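PDB 1EE8: MUTM (fpg) protein, which belongs to the MutM (Fpg) family of DNA repair proteins, combining a beta-rich N-terminal domain, a helical H2TH domain and a zinc finger. Local coordinates for residues A[15-20]-A[86-91]; A[48-53]-A[155-160]; A[69-74]-A[95-100]; A[119-124]-A[151-156]. All coordinates share one frame; numbering follows the deposited sequence.

Contacts 1 and 3 lie within the N-terminal domain and follow one sheet: strand 82-88, used by contact 1, neighbours strand 92-96, which pairs with strand 73-75 in contact 3. Their centres are about 20 Å apart, yet Leu86 packs on Phe74. Contact 2 links the same sheet, through the tip of strands 42-50 and 53-58, to the H2TH region, where contact 4 joins two helix ends. Contacts 2 and 4 are about 7 Å apart between centres, share Leu155 and Ala156, and are tied by Arg50 and Glu124. Along the chain, contacts 1 and 2 interlock and contact 3 nests inside the loop closed by contact 2. Contact 2 thus joins the domains; contact 4 stays within H2TH.

Contact 1 (A[15-20]-A[86-91]); sequences PLVLGQ and LVLEGR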
loop_
_atom_site.group_PDB
_atom_site.type_symbol
_atom_site.label_atom_id
_atom_site.label_comp_id
_atom_site.label_asym_id
_atom_site.label_seq_id
_atom_site.Cartn_x
_atom_site.Cartn_y
_atom_site.Cartn_z
ATOM N N PRO A 15 -11.068 13.989 18.752
ATOM C CA PRO A 15 -10.228 14.691 19.731
ATOM C C PRO A 15 -9.037 13.839 20.172
ATOM O O PRO A 15 -8.078 14.349 20.757
ATOM C CB PRO A 15 -11.178 14.941 20.903
ATOM C CG PRO A 15 -12.554 14.823 20.305
ATOM C CD PRO A 15 -12.403 13.717 19.307
ATOM N N LEU A 16 -9.107 12.542 19.894
ATOM C CA LEU A 16 -8.054 11.617 20.292
ATOM C C LEU A 16 -7.041 11.256 19.211
ATOM O O LEU A 16 -5.929 10.844 19.527
ATOM C CB LEU A 16 -8.677 10.315 20.815
ATOM C CG LEU A 16 -9.678 10.398 21.969
ATOM C CD1 LEU A 16 -10.265 9.009 22.241
ATOM C CD2 LEU A 16 -8.980 10.949 23.208
ATOM N N VAL A 17 -7.411 11.411 17.945
ATOM C CA VAL A 17 -6.513 11.032 16.863
ATOM C C VAL A 17 -6.090 12.138 15.910
ATOM O O VAL A 17 -5.098 11.994 15.200
ATOM C CB VAL A 17 -7.138 9.910 16.023
ATOM C CG1 VAL A 17 -7.634 8.803 16.934
ATOM C CG2 VAL A 17 -8.279 10.464 15.181
ATOM N N LEU A 18 -6.844 13.231 15.877
ATOM C CA LEU A 18 -6.530 14.335 14.981
ATOM C C LEU A 18 -5.065 14.759 15.082
ATOM O O LEU A 18 -4.557 15.017 16.171
ATOM C CB LEU A 18 -7.447 15.522 15.285
ATOM C CG LEU A 18 -8.477 15.937 14.229
ATOM C CD1 LEU A 18 -7.780 16.711 13.127
ATOM C CD2 LEU A 18 -9.188 14.721 13.668
ATOM N N GLY A 19 -4.384 14.803 13.942
ATOM C CA GLY A 19 -2.988 15.217 13.929
ATOM C C GLY A 19 -1.970 14.179 14.362
ATOM O O GLY A 19 -0.765 14.431 14.310
ATOM N N GLN A 20 -2.447 13.014 14.787
ATOM C CA GLN A 20 -1.567 11.933 15.229
ATOM C C GLN A 20 -1.053 11.098 14.059
ATOM O O GLN A 20 -1.746 10.916 13.055
ATOM C CB GLN A 20 -2.318 11.008 16.194
ATOM C CG GLN A 20 -2.697 11.638 17.520
ATOM C CD GLN A 20 -1.719 11.289 18.621
ATOM O OE1 GLN A 20 -1.621 10.130 19.042
ATOM N NE2 GLN A 20 -0.980 12.291 19.092
ATOM N N LEU A 86 -4.935 0.105 15.335
ATOM C CA LEU A 86 -4.398 1.276 14.667
ATOM C C LEU A 86 -3.449 1.856 15.704
ATOM O O LEU A 86 -3.886 2.448 16.693
ATOM C CB LEU A 86 -5.508 2.285 14.357
ATOM C CG LEU A 86 -6.236 2.180 13.014
ATOM C CD1 LEU A 86 -6.392 0.736 12.613
ATOM C CD2 LEU A 86 -7.588 2.880 13.101
ATOM N N VAL A 87 -2.157 1.653 15.489
ATOM C CA VAL A 87 -1.142 2.131 16.413
ATOM C C VAL A 87 -0.744 3.566 16.084
ATOM O O VAL A 87 -0.096 3.816 15.071
ATOM C CB VAL A 87 0.100 1.230 16.349
ATOM C CG1 VAL A 87 1.159 1.718 17.313
ATOM C CG2 VAL A 87 -0.303 -0.213 16.664
ATOM N N LEU A 88 -1.159 4.496 16.939
ATOM C CA LEU A 88 -0.844 5.912 16.771
ATOM C C LEU A 88 0.352 6.258 17.639
ATOM O O LEU A 88 0.737 5.485 18.517
ATOM C CB LEU A 88 -2.032 6.779 17.184
ATOM C CG LEU A 88 -3.210 6.903 16.215
ATOM C CD1 LEU A 88 -3.448 5.613 15.461
ATOM C CD2 LEU A 88 -4.430 7.307 17.013
ATOM N N GLU A 89 0.941 7.421 17.411
ATOM C CA GLU A 89 2.098 7.797 18.200
ATOM C C GLU A 89 1.706 7.986 19.662
ATOM O O GLU A 89 2.440 7.578 20.560
ATOM C CB GLU A 89 2.750 9.073 17.633
ATOM C CG GLU A 89 1.986 10.371 17.860
ATOM C CD GLU A 89 2.652 11.569 17.188
ATOM O OE1 GLU A 89 2.588 11.673 15.941
ATOM O OE2 GLU A 89 3.246 12.405 17.906
ATOM N N GLY A 90 0.536 8.567 19.900
ATOM C CA GLY A 90 0.102 8.805 21.266
ATOM C C GLY A 90 -0.719 7.707 21.919
ATOM O O GLY A 90 -0.824 7.658 23.147
ATOM N N ARG A 91 -1.308 6.829 21.112
ATOM C CA ARG A 91 -2.121 5.747 21.648
ATOM C C ARG A 91 -2.495 4.739 20.573
ATOM O O ARG A 91 -2.057 4.840 19.434
ATOM C CB ARG A 91 -3.400 6.294 22.273
ATOM C CG ARG A 91 -4.258 7.098 21.313
ATOM C CD ARG A 91 -5.724 6.984 21.675
ATOM N NE ARG A 91 -6.009 7.303 23.074
ATOM C CZ ARG A 91 -5.897 8.514 23.611
ATOM N NH1 ARG A 91 -5.496 9.542 22.871
ATOM N NH2 ARG A 91 -6.212 8.703 24.886
#
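Gln20 reaches across to Gly90 with its side-chain amide, and this is the polar link between 15-20 and 86-91. Gly90 N donates to Gln20 OE1 over 2.8 Å, but the bond is bent, with an N-H...O angle of 131°, and the donor sits 26° out of the plane of the amide carbonyl. A sharp bend at chi2 (-98°) turns Gln20 CD back toward the glycine. The other end of the amide, Gln20 NE2, rests against the aliphatic part of Glu89, 3.7 Å from its CG, while the Glu89 carboxylate runs on to a hydrogen bond with Thr21.

Two tight reversals bring these pieces together. Helix 3-17 ends in a type II turn from Val17 to Gln20, closed by Gln20 N bonding to Val17 O at 2.9 Å, and leads into strand 21-26. On the other side the beta-hairpin of strands 82-88 and 92-96 turns through Glu89 and Gly90, with Leu88 N held 2.7 Å from Arg91 O. The contact thus seats the helix end against one hairpin tip of the N-terminal domain's sheet.

The apolar part lies deeper. Val17 CG1 meets Leu88 CD2 at 3.5 Å, in a buried patch that Leu22, Ile44 and Leu93 extend. Nearer the surface, Leu16 lays its CD2 methyl over one face of the Arg91 guanidinium, 3.9 Å from CZ and about as far from both terminal nitrogens. Arg91 NH1 also comes within 3.6 Å of the Leu16 carbonyl oxygen.

Contact 2 (A[48-53]-A[155-160]); sequences DRRGKF and LAAGVG
At the two-residue hairpin turn joining strands 42-50 and 53-58, Gly51 and Lys52 press against the loop of the helix-two-turn-helix (H2TH) element. Backbone meets backbone at the glycines: Gly51 CA lies 3.7 Å from Gly158 N, and the Ala157 methyl comes to 4.0 Å from the same Gly51 carbon. That methyl also touches Arg50 NH1, whose charge is taken up by Glu124.

Lys52 flanks the loop with a stretched chain, its CD anti along chi2 (175°). Its CG packs on Gly158 CA at 3.8 Å and its CE on Gly158 O at 3.5 Å. The ammonium end is linked through water: Lys52 NZ donates to water 1 over 2.6 Å, and the water donates a hydrogen bond to Val159 O at 2.7 Å.

Both partners are turns in which glycine takes a positive phi, Gly51 in the type II' turn of the hairpin and Gly158 in a type II turn from Ala156 to Val159. The second turn leads to Gly160, the N-cap of helix 161-170, so the tip of the N-terminal domain's hairpin rests on the approach to an H2TH helix.

Arg49 braces the hairpin from within. Its NH2 bonds to Gly51 O at 2.9 Å with an N-H...O angle of 151°, meeting a carbonyl lone pair while the oxygen lies nearly in the guanidinium plane. The same guanidinium forms salt bridges with Glu7 and Glu124.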
loop_
_atom_site.group_PDB
_atom_site.type_symbol
_atom_site.label_atom_id
_atom_site.label_comp_id
_atom_site.label_asym_id
_atom_site.label_seq_id
_atom_site.Cartn_x
_atom_site.Cartn_y
_atom_site.Cartn_z
ATOM N N ASP A 48 -13.867 11.358 8.828
ATOM C CA ASP A 48 -15.166 11.675 8.253
ATOM C C ASP A 48 -16.108 10.480 8.319
ATOM O O ASP A 48 -15.700 9.357 8.627
ATOM C CB ASP A 48 -15.022 12.106 6.792
ATOM C CG ASP A 48 -14.133 13.324 6.622
ATOM O OD1 ASP A 48 -14.264 14.281 7.412
ATOM O OD2 ASP A 48 -13.307 13.322 5.685
ATOM N N ARG A 49 -17.376 10.743 8.039
ATOM C CA ARG A 49 -18.391 9.705 8.026
ATOM C C ARG A 49 -19.282 9.934 6.829
ATOM O O ARG A 49 -19.738 11.049 6.578
ATOM C CB ARG A 49 -19.262 9.740 9.286
ATOM C CG ARG A 49 -20.396 8.704 9.249
ATOM C CD ARG A 49 -21.425 8.925 10.355
ATOM N NE ARG A 49 -22.108 10.212 10.212
ATOM C CZ ARG A 49 -22.938 10.512 9.218
ATOM N NH1 ARG A 49 -23.507 11.707 9.166
ATOM N NH2 ARG A 49 -23.210 9.618 8.281
ATOM N N ARG A 50 -19.511 8.871 6.078
ATOM C CA ARG A 50 -20.386 8.922 4.926
ATOM C C ARG A 50 -21.265 7.707 5.174
ATOM O O ARG A 50 -20.771 6.576 5.212
ATOM C CB ARG A 50 -19.595 8.758 3.630
ATOM C CG ARG A 50 -20.419 8.993 2.379
ATOM C CD ARG A 50 -20.707 10.469 2.167
ATOM N NE ARG A 50 -21.519 10.700 0.972
ATOM C CZ ARG A 50 -22.845 10.593 0.925
ATOM N NH1 ARG A 50 -23.531 10.259 2.010
ATOM N NH2 ARG A 50 -23.486 10.818 -0.215
ATOM N N GLY A 51 -22.556 7.943 5.369
ATOM C CA GLY A 51 -23.462 6.845 5.648
ATOM C C GLY A 51 -22.996 6.159 6.920
ATOM O O GLY A 51 -22.847 6.797 7.969
ATOM N N LYS A 52 -22.745 4.861 6.821
ATOM C CA LYS A 52 -22.285 4.069 7.958
ATOM C C LYS A 52 -20.782 3.854 7.911
ATOM O O LYS A 52 -20.237 3.105 8.718
ATOM C CB LYS A 52 -22.969 2.704 7.966
ATOM C CG LYS A 52 -24.467 2.765 8.117
ATOM C CD LYS A 52 -25.079 1.390 8.000
ATOM C CE LYS A 52 -26.592 1.472 8.014
ATOM N NZ LYS A 52 -27.205 0.172 7.637
ATOM N N PHE A 53 -20.111 4.500 6.965
ATOM C CA PHE A 53 -18.668 4.345 6.846
ATOM C C PHE A 53 -17.904 5.390 7.627
ATOM O O PHE A 53 -18.317 6.545 7.729
ATOM C CB PHE A 53 -18.203 4.444 5.390
ATOM C CG PHE A 53 -18.712 3.350 4.507
ATOM C CD1 PHE A 53 -19.874 3.526 3.763
ATOM C CD2 PHE A 53 -18.006 2.153 4.384
ATOM C CE1 PHE A 53 -20.321 2.530 2.905
ATOM C CE2 PHE A 53 -18.449 1.150 3.529
ATOM C CZ PHE A 53 -19.602 1.338 2.790
ATOM N N LEU A 155 -31.524 6.658 -0.791
ATOM C CA LEU A 155 -32.510 7.673 -0.438
ATOM C C LEU A 155 -32.180 8.278 0.920
ATOM O O LEU A 155 -32.355 9.474 1.134
ATOM C CB LEU A 155 -33.918 7.070 -0.378
ATOM C CG LEU A 155 -34.712 6.844 -1.667
ATOM C CD1 LEU A 155 -34.047 5.781 -2.534
ATOM C CD2 LEU A 155 -36.130 6.419 -1.298
ATOM N N ALA A 156 -31.706 7.436 1.835
ATOM C CA ALA A 156 -31.357 7.865 3.185
ATOM C C ALA A 156 -30.099 7.146 3.668
ATOM O O ALA A 156 -30.178 6.095 4.305
ATOM C CB ALA A 156 -32.518 7.570 4.132
ATOM N N ALA A 157 -28.937 7.716 3.376
ATOM C CA ALA A 157 -27.680 7.104 3.779
ATOM C C ALA A 157 -27.555 6.944 5.291
ATOM O O ALA A 157 -27.971 7.813 6.059
ATOM C CB ALA A 157 -26.506 7.926 3.241
ATOM N N GLY A 158 -26.991 5.818 5.717
ATOM C CA GLY A 158 -26.791 5.588 7.136
ATOM C C GLY A 158 -27.928 4.986 7.944
ATOM O O GLY A 158 -27.735 4.640 9.107
ATOM N N VAL A 159 -29.103 4.848 7.340
ATOM C CA VAL A 159 -30.250 4.298 8.045
ATOM C C VAL A 159 -30.317 2.773 8.021
ATOM O O VAL A 159 -30.179 2.141 6.970
ATOM C CB VAL A 159 -31.574 4.867 7.472
ATOM C CG1 VAL A 159 -32.765 4.316 8.251
ATOM C CG2 VAL A 159 -31.552 6.382 7.543
ATOM N N GLY A 160 -30.529 2.193 9.195
ATOM C CA GLY A 160 -30.638 0.752 9.316
ATOM C C GLY A 160 -31.952 0.363 9.980
ATOM O O GLY A 160 -32.877 1.173 10.081
HETATM O O HOH W 1 -29.321 -0.264 6.194
#

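Contact 3 (A[69-74]-A[95-100]); sequences GMTGGF and FHDPRR
Thr71 OG1 is gripped from two sides. It accepts a nearly straight bond from Arg99 N, 2.9 Å long with an N-H...O angle of 165°, and hands its own proton to Asp97 OD2, also at 2.9 Å. A chi1 of 59° sets the hydroxyl between the backbone N and carbonyl carbon of Thr71, facing Asp97 and Arg99 N. Asp97 OD2 further accepts from water 2, which in turn takes the N-H of Thr71, so one carboxylate oxygen serves hydroxyl and, through water, backbone of the same threonine. The other carboxylate oxygen, OD1, is bonded to Gly102 N, which fixes the group from its far end.

Beside this network the Thr71 CG2 methyl packs on Arg99 CG. Met70 SD comes to 3.1 Å from Arg99 NH2, oblique to the guanidinium plane, and also touches CD. Pro98 CD touches Thr71 O at 3.4 Å and also lies over one face of the His96 ring, toward its rim.

Beyond Gly72 the backbones pair. Gly73 N bonds to His96 O at 2.9 Å, and His96 N returns to Gly73 O at 2.8 Å. Next along, Phe74 and Phe95 form a non-hydrogen-bonded pair whose side chains share a face of the sheet: Phe95 CD2 lies 3.8 Å above the Phe74 ring plane, near its rim, with the two planes inclined at 56°. Leu68 and Leu86 extend this buried side. The result is an antiparallel ladder between strands 73-75 and 92-96 at one edge of the N-terminal domain's sheet, clasped by Thr71 and Asp97 where its strands give way to loops.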
loop_
_atom_site.group_PDB
_atom_site.type_symbol
_atom_site.label_atom_id
_atom_site.label_comp_id
_atom_site.label_asym_id
_atom_site.label_seq_id
_atom_site.Cartn_x
_atom_site.Cartn_y
_atom_site.Cartn_z
ATOM N N GLY A 69 -19.974 -3.043 10.282
ATOM C CA GLY A 69 -20.747 -4.264 10.163
ATOM C C GLY A 69 -21.696 -4.380 11.340
ATOM O O GLY A 69 -22.031 -3.381 11.965
ATOM N N MET A 70 -22.101 -5.602 11.665
ATOM C CA MET A 70 -23.041 -5.835 12.756
ATOM C C MET A 70 -22.501 -5.664 14.175
ATOM O O MET A 70 -23.223 -5.211 15.062
ATOM C CB MET A 70 -23.638 -7.239 12.615
ATOM C CG MET A 70 -24.602 -7.621 13.722
ATOM S SD MET A 70 -25.202 -9.315 13.539
ATOM C CE MET A 70 -26.767 -9.021 12.655
ATOM N N THR A 71 -21.247 -6.028 14.402
ATOM C CA THR A 71 -20.678 -5.929 15.742
ATOM C C THR A 71 -19.329 -5.220 15.793
ATOM O O THR A 71 -18.630 -5.267 16.809
ATOM C CB THR A 71 -20.504 -7.325 16.344
ATOM O OG1 THR A 71 -19.639 -8.103 15.503
ATOM C CG2 THR A 71 -21.860 -8.016 16.460
ATOM N N GLY A 72 -18.967 -4.561 14.702
ATOM C CA GLY A 72 -17.687 -3.875 14.662
ATOM C C GLY A 72 -17.662 -2.554 15.408
ATOM O O GLY A 72 -18.667 -1.838 15.484
ATOM N N GLY A 73 -16.501 -2.228 15.967
ATOM C CA GLY A 73 -16.361 -0.980 16.689
ATOM C C GLY A 73 -14.922 -0.731 17.088
ATOM O O GLY A 73 -14.126 -1.668 17.182
ATOM N N PHE A 74 -14.579 0.537 17.283
ATOM C CA PHE A 74 -13.236 0.912 17.707
ATOM C C PHE A 74 -13.298 1.089 19.215
ATOM O O PHE A 74 -14.229 1.709 19.717
ATOM C CB PHE A 74 -12.814 2.224 17.037
ATOM C CG PHE A 74 -12.453 2.067 15.592
ATOM C CD1 PHE A 74 -11.240 1.495 15.227
ATOM C CD2 PHE A 74 -13.353 2.427 14.595
ATOM C CE1 PHE A 74 -10.926 1.276 13.884
ATOM C CE2 PHE A 74 -13.048 2.211 13.250
ATOM C CZ PHE A 74 -11.831 1.634 12.895
ATOM N N PHE A 95 -9.820 -2.492 16.888
ATOM C CA PHE A 95 -11.009 -2.815 16.118
ATOM C C PHE A 95 -11.608 -4.117 16.661
ATOM O O PHE A 95 -11.151 -5.214 16.356
ATOM C CB PHE A 95 -10.651 -2.941 14.631
ATOM C CG PHE A 95 -11.843 -3.142 13.729
ATOM C CD1 PHE A 95 -12.044 -4.357 13.082
ATOM C CD2 PHE A 95 -12.766 -2.122 13.536
ATOM C CE1 PHE A 95 -13.151 -4.560 12.251
ATOM C CE2 PHE A 95 -13.881 -2.310 12.709
ATOM C CZ PHE A 95 -14.074 -3.535 12.064
ATOM N N HIS A 96 -12.615 -3.948 17.501
ATOM C CA HIS A 96 -13.339 -5.031 18.145
ATOM C C HIS A 96 -14.401 -5.508 17.159
ATOM O O HIS A 96 -15.170 -4.696 16.644
ATOM C CB HIS A 96 -14.010 -4.481 19.406
ATOM C CG HIS A 96 -14.987 -5.420 20.040
ATOM N ND1 HIS A 96 -14.602 -6.595 20.652
ATOM C CD2 HIS A 96 -16.334 -5.357 20.157
ATOM C CE1 HIS A 96 -15.670 -7.214 21.120
ATOM N NE2 HIS A 96 -16.734 -6.485 20.832
ATOM N N ASP A 97 -14.444 -6.805 16.874
ATOM C CA ASP A 97 -15.450 -7.295 15.939
ATOM C C ASP A 97 -15.753 -8.779 16.112
ATOM O O ASP A 97 -15.212 -9.627 15.402
ATOM C CB ASP A 97 -15.011 -7.025 14.493
ATOM C CG ASP A 97 -16.127 -7.285 13.481
ATOM O OD1 ASP A 97 -15.839 -7.306 12.268
ATOM O OD2 ASP A 97 -17.291 -7.457 13.903
ATOM N N PRO A 98 -16.636 -9.104 17.060
ATOM C CA PRO A 98 -17.047 -10.479 17.357
ATOM C C PRO A 98 -17.488 -11.292 16.132
ATOM O O PRO A 98 -16.962 -12.368 15.886
ATOM C CB PRO A 98 -18.196 -10.285 18.341
ATOM C CG PRO A 98 -17.782 -9.055 19.086
ATOM C CD PRO A 98 -17.297 -8.151 17.972
ATOM N N ARG A 99 -18.444 -10.775 15.363
ATOM C CA ARG A 99 -18.957 -11.512 14.206
ATOM C C ARG A 99 -18.167 -11.414 12.906
ATOM O O ARG A 99 -18.503 -12.079 11.928
ATOM C CB ARG A 99 -20.425 -11.153 13.964
ATOM C CG ARG A 99 -21.329 -11.539 15.134
ATOM C CD ARG A 99 -22.785 -11.649 14.722
ATOM N NE ARG A 99 -22.970 -12.673 13.694
ATOM C CZ ARG A 99 -24.148 -13.032 13.191
ATOM N NH1 ARG A 99 -24.209 -13.969 12.257
ATOM N NH2 ARG A 99 -25.264 -12.461 13.626
ATOM N N ARG A 100 -17.123 -10.587 12.905
ATOM C CA ARG A 100 -16.230 -10.419 11.760
ATOM C C ARG A 100 -16.837 -9.898 10.462
ATOM O O ARG A 100 -16.379 -10.258 9.377
ATOM C CB ARG A 100 -15.499 -11.738 11.472
ATOM C CG ARG A 100 -14.908 -12.399 12.709
ATOM C CD ARG A 100 -14.037 -13.595 12.358
ATOM N NE ARG A 100 -12.726 -13.191 11.860
ATOM C CZ ARG A 100 -11.771 -14.045 11.500
ATOM N NH1 ARG A 100 -11.987 -15.353 11.577
ATOM N NH2 ARG A 100 -10.597 -13.595 11.072
HETATM O O HOH W 2 -19.220 -6.937 12.382
#

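Contact 4 (A[119-124]-A[151-156]); sequences LRLGPE and LDQRLA
Arg120 and Arg154 approach each other at a slant, their guanidinium planes 35° apart. Arg120 CG sits between backbone N and carbonyl carbon (chi1 59°), the chain extended to NE. The nearest atoms are Arg120 CD and Arg154 NH2, at 3.8 Å, so the aliphatic part of one arginine meets the charged end of the other. Two like charges therefore come close, with Arg120 NE 4.1 Å from Arg154 NH2; the repulsion is probably eased by Asp152, whose OD1 forms a salt bridge with Arg154 NE at 3.3 Å. Water 3 lies at the edge of the Arg120 guanidinium, in its plane, weakly bonded to NE and more firmly to Asp152 O.

Between the arginines and the interior the backbones join. Gly122 N donates to Gln153 O over 2.9 Å, almost straight at 172° and on a lone pair of the carbonyl. Gly122 CA makes a CA-H...O contact with Arg154 O at 3.3 Å. Both partners have just left a helix: 117-120 runs out at Leu121, and 146-152 gives way to Gln153, whose positive phi turns the chain into the loop of the H2TH motif.

Leu121 and Gln153 lie side by side and point the same way, into buried surroundings. Leu121 CD2 is 3.8 Å from Gln153 OE1, an oxygen that accepts the N-H of Gly158 farther along the same loop. In segment 119-124, Gly122 O receives Arg50 NH2 from the N-terminal domain.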
loop_
_atom_site.group_PDB
_atom_site.type_symbol
_atom_site.label_atom_id
_atom_site.label_comp_id
_atom_site.label_asym_id
_atom_site.label_seq_id
_atom_site.Cartn_x
_atom_site.Cartn_y
_atom_site.Cartn_z
ATOM N N LEU A 119 -20.024 5.253 -3.217
ATOM C CA LEU A 119 -20.167 6.161 -4.351
ATOM C C LEU A 119 -21.608 6.512 -4.699
ATOM O O LEU A 119 -21.865 7.549 -5.305
ATOM C CB LEU A 119 -19.493 5.564 -5.589
ATOM C CG LEU A 119 -17.966 5.526 -5.584
ATOM C CD1 LEU A 119 -17.475 4.790 -6.819
ATOM C CD2 LEU A 119 -17.421 6.946 -5.544
ATOM N N ARG A 120 -22.546 5.650 -4.325
ATOM C CA ARG A 120 -23.946 5.896 -4.634
ATOM C C ARG A 120 -24.791 6.348 -3.440
ATOM O O ARG A 120 -25.977 6.629 -3.595
ATOM C CB ARG A 120 -24.573 4.642 -5.246
ATOM C CG ARG A 120 -24.511 3.414 -4.362
ATOM C CD ARG A 120 -25.541 2.396 -4.810
ATOM N NE ARG A 120 -25.557 1.198 -3.974
ATOM C CZ ARG A 120 -24.646 0.231 -4.029
ATOM N NH1 ARG A 120 -24.747 -0.819 -3.225
ATOM N NH2 ARG A 120 -23.641 0.306 -4.890
ATOM N N LEU A 121 -24.198 6.408 -2.254
ATOM C CA LEU A 121 -24.946 6.830 -1.069
ATOM C C LEU A 121 -25.723 8.115 -1.329
ATOM O O LEU A 121 -25.221 9.036 -1.972
ATOM C CB LEU A 121 -24.000 7.044 0.115
ATOM C CG LEU A 121 -23.381 5.792 0.748
ATOM C CD1 LEU A 121 -22.408 6.214 1.840
ATOM C CD2 LEU A 121 -24.477 4.895 1.309
ATOM N N GLY A 122 -26.953 8.171 -0.826
ATOM C CA GLY A 122 -27.761 9.359 -1.012
ATOM C C GLY A 122 -27.287 10.464 -0.093
ATOM O O GLY A 122 -26.273 10.314 0.592
ATOM N N PRO A 123 -28.001 11.595 -0.047
ATOM C CA PRO A 123 -27.593 12.701 0.822
ATOM C C PRO A 123 -27.563 12.315 2.302
ATOM O O PRO A 123 -28.320 11.446 2.747
ATOM C CB PRO A 123 -28.636 13.771 0.517
ATOM C CG PRO A 123 -29.855 12.954 0.187
ATOM C CD PRO A 123 -29.286 11.887 -0.704
ATOM N N GLU A 124 -26.679 12.963 3.056
ATOM C CA GLU A 124 -26.551 12.705 4.484
ATOM C C GLU A 124 -27.801 13.265 5.182
ATOM O O GLU A 124 -28.022 14.478 5.207
ATOM C CB GLU A 124 -25.286 13.378 5.020
ATOM C CG GLU A 124 -24.434 12.511 5.955
ATOM C CD GLU A 124 -23.762 11.337 5.252
ATOM O OE1 GLU A 124 -22.677 10.913 5.709
ATOM O OE2 GLU A 124 -24.312 10.827 4.254
ATOM N N LEU A 151 -34.102 1.622 4.037
ATOM C CA LEU A 151 -32.874 0.857 4.176
ATOM C C LEU A 151 -31.984 0.880 2.944
ATOM O O LEU A 151 -30.808 0.533 3.028
ATOM C CB LEU A 151 -33.207 -0.593 4.521
ATOM C CG LEU A 151 -33.271 -0.985 5.998
ATOM C CD1 LEU A 151 -33.992 0.075 6.819
ATOM C CD2 LEU A 151 -33.967 -2.329 6.104
ATOM N N ASP A 152 -32.539 1.282 1.804
ATOM C CA ASP A 152 -31.766 1.319 0.568
ATOM C C ASP A 152 -30.474 2.099 0.746
ATOM O O ASP A 152 -29.400 1.622 0.379
ATOM C CB ASP A 152 -32.585 1.937 -0.571
ATOM C CG ASP A 152 -32.759 0.983 -1.746
ATOM O OD1 ASP A 152 -33.215 1.433 -2.821
ATOM O OD2 ASP A 152 -32.444 -0.222 -1.586
ATOM N N GLN A 153 -30.597 3.295 1.311
ATOM C CA GLN A 153 -29.470 4.186 1.571
ATOM C C GLN A 153 -29.086 5.047 0.378
ATOM O O GLN A 153 -28.145 5.838 0.440
ATOM C CB GLN A 153 -28.261 3.400 2.090
ATOM C CG GLN A 153 -28.492 2.854 3.496
ATOM C CD GLN A 153 -27.210 2.664 4.268
ATOM O OE1 GLN A 153 -26.361 3.554 4.309
ATOM N NE2 GLN A 153 -27.068 1.505 4.903
ATOM N N ARG A 154 -29.823 4.888 -0.712
ATOM C CA ARG A 154 -29.605 5.702 -1.895
ATOM C C ARG A 154 -30.552 6.877 -1.673
ATOM O O ARG A 154 -30.404 7.941 -2.271
ATOM C CB ARG A 154 -30.002 4.936 -3.152
ATOM C CG ARG A 154 -31.272 4.121 -2.984
ATOM C CD ARG A 154 -31.792 3.555 -4.309
ATOM N NE ARG A 154 -30.934 2.526 -4.893
ATOM C CZ ARG A 154 -29.779 2.764 -5.502
ATOM N NH1 ARG A 154 -29.323 3.999 -5.615
ATOM N NH2 ARG A 154 -29.082 1.759 -6.010
ATOM N N LEU A 155 -31.524 6.658 -0.791
ATOM C CA LEU A 155 -32.510 7.673 -0.438
ATOM C C LEU A 155 -32.180 8.278 0.920
ATOM O O LEU A 155 -32.355 9.474 1.134
ATOM C CB LEU A 155 -33.918 7.070 -0.378
ATOM C CG LEU A 155 -34.712 6.844 -1.667
ATOM C CD1 LEU A 155 -34.047 5.781 -2.534
ATOM C CD2 LEU A 155 -36.130 6.419 -1.298
ATOM N N ALA A 156 -31.706 7.436 1.835
ATOM C CA ALA A 156 -31.357 7.865 3.185
ATOM C C ALA A 156 -30.099 7.146 3.668
ATOM O O ALA A 156 -30.178 6.095 4.305
ATOM C CB ALA A 156 -32.518 7.570 4.132
HETATM O O HOH W 3 -27.962 0.752 -1.576
#